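PDB 5IKJ: cryptic loci regulator 2 from Schizosaccharomyces pombe 972h-, which acts upstream of histone deacetylases to promote transcriptional silencing and is required for nucleosome positioning at heterochromatic loci and for the silencing function of the SHREC complex. Local coordinates for residues S329-W334 / R384-L389; G245-I250 / E310-H315. All blocks are in the same frame, centred on the assembly; numbering follows the deposited sequence.

Interaction 1: S329-W334 / R384-L389; sequences SICQTW and RGAEKL
G385 and T333 join the tip of a β-hairpin with a two-residue loop, formed by strands 377-384 and 387-390, to the turn that leads from helix 325-330 into strand 333-340. The hairpin assignment rests on a type II' turn from R384 to E387, closed by R384 N to E387 O at 2.8 Å and E387 N to R384 O at 3.0 Å, with G385 and A386 as its corner residues. The facing segment leaves the helix at C331 and makes a type I turn from I330 to T333.

One polar bond crosses the contact. G385 N donates to T333 O at 2.9 Å; it meets the oxygen nearly along the C=O axis, but its N-H is bent, at 136°. On the same corner, C331 O approaches G385 CA to 3.6 Å, an approach open to it because glycine presents no side chain there; the positive phi of G385 belongs to the type II' turn.

The apolar part is small and sulfur-centred. C331 holds SG anti to its carbonyl carbon (chi1 -64°), and SG comes within 3.6 Å of A386 CB. V247 and W312 also pack against both of these residues, so the pair is part of a wider buried apolar layer. R518, at the start of helix 518-522, takes G385 O as a hydrogen-bond partner.

The facing turn is pinned from within. I330 O accepts two bonds from T333: the backbone N at 3.1 Å, and the hydroxyl OG1 at 2.7 Å, which sits in the carbonyl plane on a lone pair, with a C=O...OG1 angle of 143°.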
# COMPACT_ATOMS: atom_id res chain seq x y z
N SER A 329 -10.71 -20.09 14.95
CA SER A 329 -11.86 -19.51 14.26
C SER A 329 -11.42 -18.51 13.19
O SER A 329 -12.00 -18.46 12.10
CB SER A 329 -12.79 -18.85 15.27
OG SER A 329 -13.99 -18.42 14.65
N ILE A 330 -10.40 -17.70 13.49
CA ILE A 330 -9.96 -16.68 12.55
C ILE A 330 -9.29 -17.34 11.34
O ILE A 330 -9.48 -16.90 10.20
CB ILE A 330 -9.01 -15.69 13.25
CG1 ILE A 330 -9.73 -15.00 14.41
CG2 ILE A 330 -8.51 -14.65 12.25
CD1 ILE A 330 -8.80 -14.25 15.34
N CYS A 331 -8.50 -18.38 11.58
CA CYS A 331 -7.73 -19.02 10.52
C CYS A 331 -8.57 -19.93 9.63
O CYS A 331 -8.00 -20.67 8.82
CB CYS A 331 -6.56 -19.80 11.12
SG CYS A 331 -5.37 -18.72 11.96
N GLN A 332 -9.89 -19.90 9.78
CA GLN A 332 -10.80 -20.55 8.85
C GLN A 332 -11.50 -19.55 7.94
O GLN A 332 -12.27 -19.96 7.06
CB GLN A 332 -11.85 -21.37 9.60
CG GLN A 332 -11.30 -22.61 10.28
CD GLN A 332 -12.37 -23.64 10.56
OE1 GLN A 332 -13.52 -23.30 10.84
NE2 GLN A 332 -12.00 -24.92 10.47
N THR A 333 -11.25 -18.26 8.12
CA THR A 333 -11.94 -17.22 7.37
C THR A 333 -11.09 -16.73 6.21
O THR A 333 -9.91 -17.07 6.07
CB THR A 333 -12.32 -16.05 8.27
OG1 THR A 333 -11.13 -15.41 8.75
CG2 THR A 333 -13.16 -16.51 9.45
N TRP A 334 -11.71 -15.90 5.37
CA TRP A 334 -11.00 -15.17 4.33
C TRP A 334 -11.85 -13.97 3.93
O TRP A 334 -13.08 -14.01 4.02
CB TRP A 334 -10.71 -16.05 3.11
CG TRP A 334 -11.93 -16.59 2.42
CD1 TRP A 334 -12.59 -17.75 2.71
CD2 TRP A 334 -12.63 -15.99 1.32
NE1 TRP A 334 -13.66 -17.91 1.87
CE2 TRP A 334 -13.71 -16.85 1.01
CE3 TRP A 334 -12.46 -14.82 0.58
CZ2 TRP A 334 -14.61 -16.57 -0.02
CZ3 TRP A 334 -13.35 -14.55 -0.44
CH2 TRP A 334 -14.41 -15.42 -0.73
N ARG A 384 -6.08 -15.04 3.55
CA ARG A 384 -6.33 -16.48 3.45
C ARG A 384 -6.03 -17.08 4.81
O ARG A 384 -4.87 -17.36 5.13
CB ARG A 384 -5.49 -17.13 2.36
CG ARG A 384 -5.81 -18.61 2.18
CD ARG A 384 -4.82 -19.34 1.31
NE ARG A 384 -5.21 -20.74 1.16
CZ ARG A 384 -5.03 -21.67 2.08
NH1 ARG A 384 -4.46 -21.37 3.24
NH2 ARG A 384 -5.42 -22.92 1.85
N GLY A 385 -7.07 -17.28 5.61
CA GLY A 385 -6.90 -17.81 6.95
C GLY A 385 -5.94 -16.98 7.78
O GLY A 385 -6.24 -15.83 8.12
N ALA A 386 -4.77 -17.54 8.08
CA ALA A 386 -3.80 -16.87 8.94
C ALA A 386 -2.96 -15.84 8.20
O ALA A 386 -2.38 -14.96 8.84
CB ALA A 386 -2.87 -17.91 9.57
N GLU A 387 -2.88 -15.92 6.87
CA GLU A 387 -1.91 -15.16 6.10
C GLU A 387 -2.59 -14.09 5.26
O GLU A 387 -3.76 -14.20 4.89
CB GLU A 387 -1.10 -16.09 5.20
CG GLU A 387 -0.24 -17.08 5.97
CD GLU A 387 0.31 -18.19 5.10
OE1 GLU A 387 -0.36 -18.57 4.12
OE2 GLU A 387 1.42 -18.69 5.40
N LYS A 388 -1.83 -13.04 4.96
CA LYS A 388 -2.25 -11.96 4.09
C LYS A 388 -1.59 -12.13 2.73
O LYS A 388 -0.40 -12.44 2.64
CB LYS A 388 -1.87 -10.61 4.69
CG LYS A 388 -2.79 -9.45 4.32
CD LYS A 388 -2.38 -8.19 5.07
CE LYS A 388 -3.37 -7.05 4.87
NZ LYS A 388 -3.16 -5.97 5.87
N LEU A 389 -2.37 -11.92 1.66
CA LEU A 389 -1.87 -12.07 0.30
C LEU A 389 -2.18 -10.82 -0.51
O LEU A 389 -3.20 -10.17 -0.30
CB LEU A 389 -2.46 -13.30 -0.39
CG LEU A 389 -1.85 -14.64 0.03
CD1 LEU A 389 -2.69 -15.79 -0.49
CD2 LEU A 389 -0.41 -14.76 -0.46

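Interaction 2: G245-I250 / E310-H315; sequences GEVVWI and EPWSRH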
# COMPACT_ATOMS: atom_id res chain seq x y z
N GLY A 245 -2.36 -7.94 10.61
CA GLY A 245 -3.57 -8.73 10.66
C GLY A 245 -3.36 -10.23 10.58
O GLY A 245 -4.34 -10.98 10.69
N GLU A 246 -2.13 -10.69 10.39
CA GLU A 246 -1.87 -12.12 10.28
C GLU A 246 -1.89 -12.78 11.66
O GLU A 246 -1.54 -12.17 12.67
CB GLU A 246 -0.53 -12.39 9.61
CG GLU A 246 -0.45 -11.96 8.16
CD GLU A 246 0.74 -12.55 7.44
OE1 GLU A 246 0.55 -13.13 6.35
OE2 GLU A 246 1.87 -12.46 7.98
N VAL A 247 -2.30 -14.04 11.68
CA VAL A 247 -2.27 -14.87 12.88
C VAL A 247 -0.99 -15.69 12.85
O VAL A 247 -0.71 -16.39 11.87
CB VAL A 247 -3.51 -15.78 12.95
CG1 VAL A 247 -3.37 -16.81 14.06
CG2 VAL A 247 -4.77 -14.94 13.16
N VAL A 248 -0.20 -15.59 13.92
CA VAL A 248 1.14 -16.16 13.96
C VAL A 248 1.32 -16.91 15.28
O VAL A 248 0.45 -16.90 16.14
CB VAL A 248 2.23 -15.07 13.80
CG1 VAL A 248 1.98 -14.24 12.54
CG2 VAL A 248 2.29 -14.17 15.03
N TRP A 249 2.47 -17.56 15.41
CA TRP A 249 2.91 -18.16 16.66
C TRP A 249 3.99 -17.29 17.28
O TRP A 249 4.96 -16.92 16.61
CB TRP A 249 3.45 -19.57 16.45
CG TRP A 249 2.41 -20.61 16.21
CD1 TRP A 249 2.20 -21.32 15.06
CD2 TRP A 249 1.42 -21.08 17.14
NE1 TRP A 249 1.15 -22.19 15.22
CE2 TRP A 249 0.66 -22.06 16.49
CE3 TRP A 249 1.12 -20.76 18.47
CZ2 TRP A 249 -0.39 -22.73 17.11
CZ3 TRP A 249 0.07 -21.43 19.09
CH2 TRP A 249 -0.67 -22.40 18.41
N ILE A 250 3.82 -16.95 18.55
CA ILE A 250 4.82 -16.21 19.31
C ILE A 250 5.58 -17.19 20.20
O ILE A 250 4.99 -18.11 20.77
CB ILE A 250 4.16 -15.09 20.15
CG1 ILE A 250 3.67 -13.95 19.25
CG2 ILE A 250 5.12 -14.57 21.21
CD1 ILE A 250 4.75 -13.35 18.37
N GLU A 310 6.74 -17.39 14.25
CA GLU A 310 6.68 -18.43 13.23
C GLU A 310 5.32 -18.40 12.56
O GLU A 310 4.31 -18.08 13.20
CB GLU A 310 6.93 -19.81 13.84
CG GLU A 310 8.24 -19.91 14.60
CD GLU A 310 8.86 -21.29 14.55
OE1 GLU A 310 8.16 -22.27 14.87
OE2 GLU A 310 10.05 -21.39 14.17
N PRO A 311 5.25 -18.73 11.27
CA PRO A 311 3.95 -18.72 10.59
C PRO A 311 2.99 -19.72 11.22
O PRO A 311 3.39 -20.75 11.75
CB PRO A 311 4.30 -19.11 9.14
CG PRO A 311 5.75 -18.82 9.00
CD PRO A 311 6.34 -19.09 10.35
N TRP A 312 1.70 -19.40 11.14
CA TRP A 312 0.68 -20.23 11.77
C TRP A 312 0.77 -21.68 11.33
O TRP A 312 0.48 -22.59 12.12
CB TRP A 312 -0.72 -19.68 11.45
CG TRP A 312 -1.81 -20.45 12.11
CD1 TRP A 312 -2.70 -21.30 11.51
CD2 TRP A 312 -2.12 -20.46 13.51
NE1 TRP A 312 -3.55 -21.83 12.45
CE2 TRP A 312 -3.21 -21.33 13.69
CE3 TRP A 312 -1.58 -19.82 14.62
CZ2 TRP A 312 -3.78 -21.57 14.94
CZ3 TRP A 312 -2.14 -20.06 15.86
CH2 TRP A 312 -3.23 -20.92 16.01
N SER A 313 1.17 -21.93 10.08
CA SER A 313 1.21 -23.28 9.55
C SER A 313 2.41 -24.08 10.03
O SER A 313 2.57 -25.24 9.61
CB SER A 313 1.21 -23.24 8.01
OG SER A 313 2.22 -22.37 7.53
N ARG A 314 3.25 -23.52 10.90
CA ARG A 314 4.43 -24.25 11.36
C ARG A 314 4.08 -25.23 12.47
O ARG A 314 4.60 -26.35 12.49
CB ARG A 314 5.50 -23.26 11.84
CG ARG A 314 6.79 -23.92 12.32
CD ARG A 314 7.33 -24.92 11.32
NE ARG A 314 8.63 -25.46 11.71
CZ ARG A 314 8.82 -26.34 12.68
NH1 ARG A 314 7.79 -26.79 13.39
NH2 ARG A 314 10.04 -26.77 12.96
N HIS A 315 3.21 -24.84 13.40
CA HIS A 315 2.84 -25.69 14.52
C HIS A 315 1.33 -25.93 14.54
O HIS A 315 0.57 -25.11 14.03
CB HIS A 315 3.27 -25.08 15.86
CG HIS A 315 4.72 -24.72 15.92
ND1 HIS A 315 5.73 -25.65 15.82
CD2 HIS A 315 5.33 -23.52 16.08
CE1 HIS A 315 6.90 -25.05 15.91
NE2 HIS A 315 6.69 -23.75 16.07
O HOH W 1 0.98 -16.99 9.58
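W249 is clasped between W312 and H315 where strand 247-252 pairs antiparallel with the edge strand 309-311 of a five-stranded sheet. The pairing evidence is the W249-E310 hydrogen-bonded pair: W249 N reaches E310 O at 2.9 Å with a nearly straight 170° N-H, and E310 N returns to W249 O at 3.0 Å.

The tight part is aromatic. The six-membered rings of W249 and W312 form an offset stack, centroids 4.4 Å apart and planes at 11°, in which W249 CZ2 meets W312 CZ3 at 3.4 Å. H315 CB covers the other face of W249 in a CH-pi contact, while the imidazole turns its edge to that indole. V247, with CG1 anti to its backbone N (chi1 170°), sets this methyl over the far face of W312, 3.5 Å from CE3.

Beyond the W249-E310 pair the backbones are bridged by a water, which donates to V247 O and accepts from W312 N; E310 and H315 keep partial solvent exposure.

W249 NE1 donates to H315 O at 3.2 Å, from above that carbonyl's plane, and weakly to W312 O. The buried indole N-H is thus shared between two backbone carbonyls, neither bond straight, which probably limits rotation of the ring within the stack.

In the fold
Interaction 2 closes before interaction 1 opens along the chain, so the two come in series, with helix 325-330 following strand 309-311. Their centres lie 11 Å apart on the same side of the chain's centre. Interaction 2 belongs to the five-stranded antiparallel sheet, in which strand 247-252 runs between 255-266 and 309-311, whereas interaction 1 belongs to the larger mixed sheet; its segment 384-389 lies in the Clr2 region related to SH3 domains. They touch directly: A386 O lies 3.0 Å from V247 N and K388 N 2.8 Å from E246 OE1, both probable hydrogen bonds. The hairpin tip and the start of its second strand thus appear to tie the two sheets together.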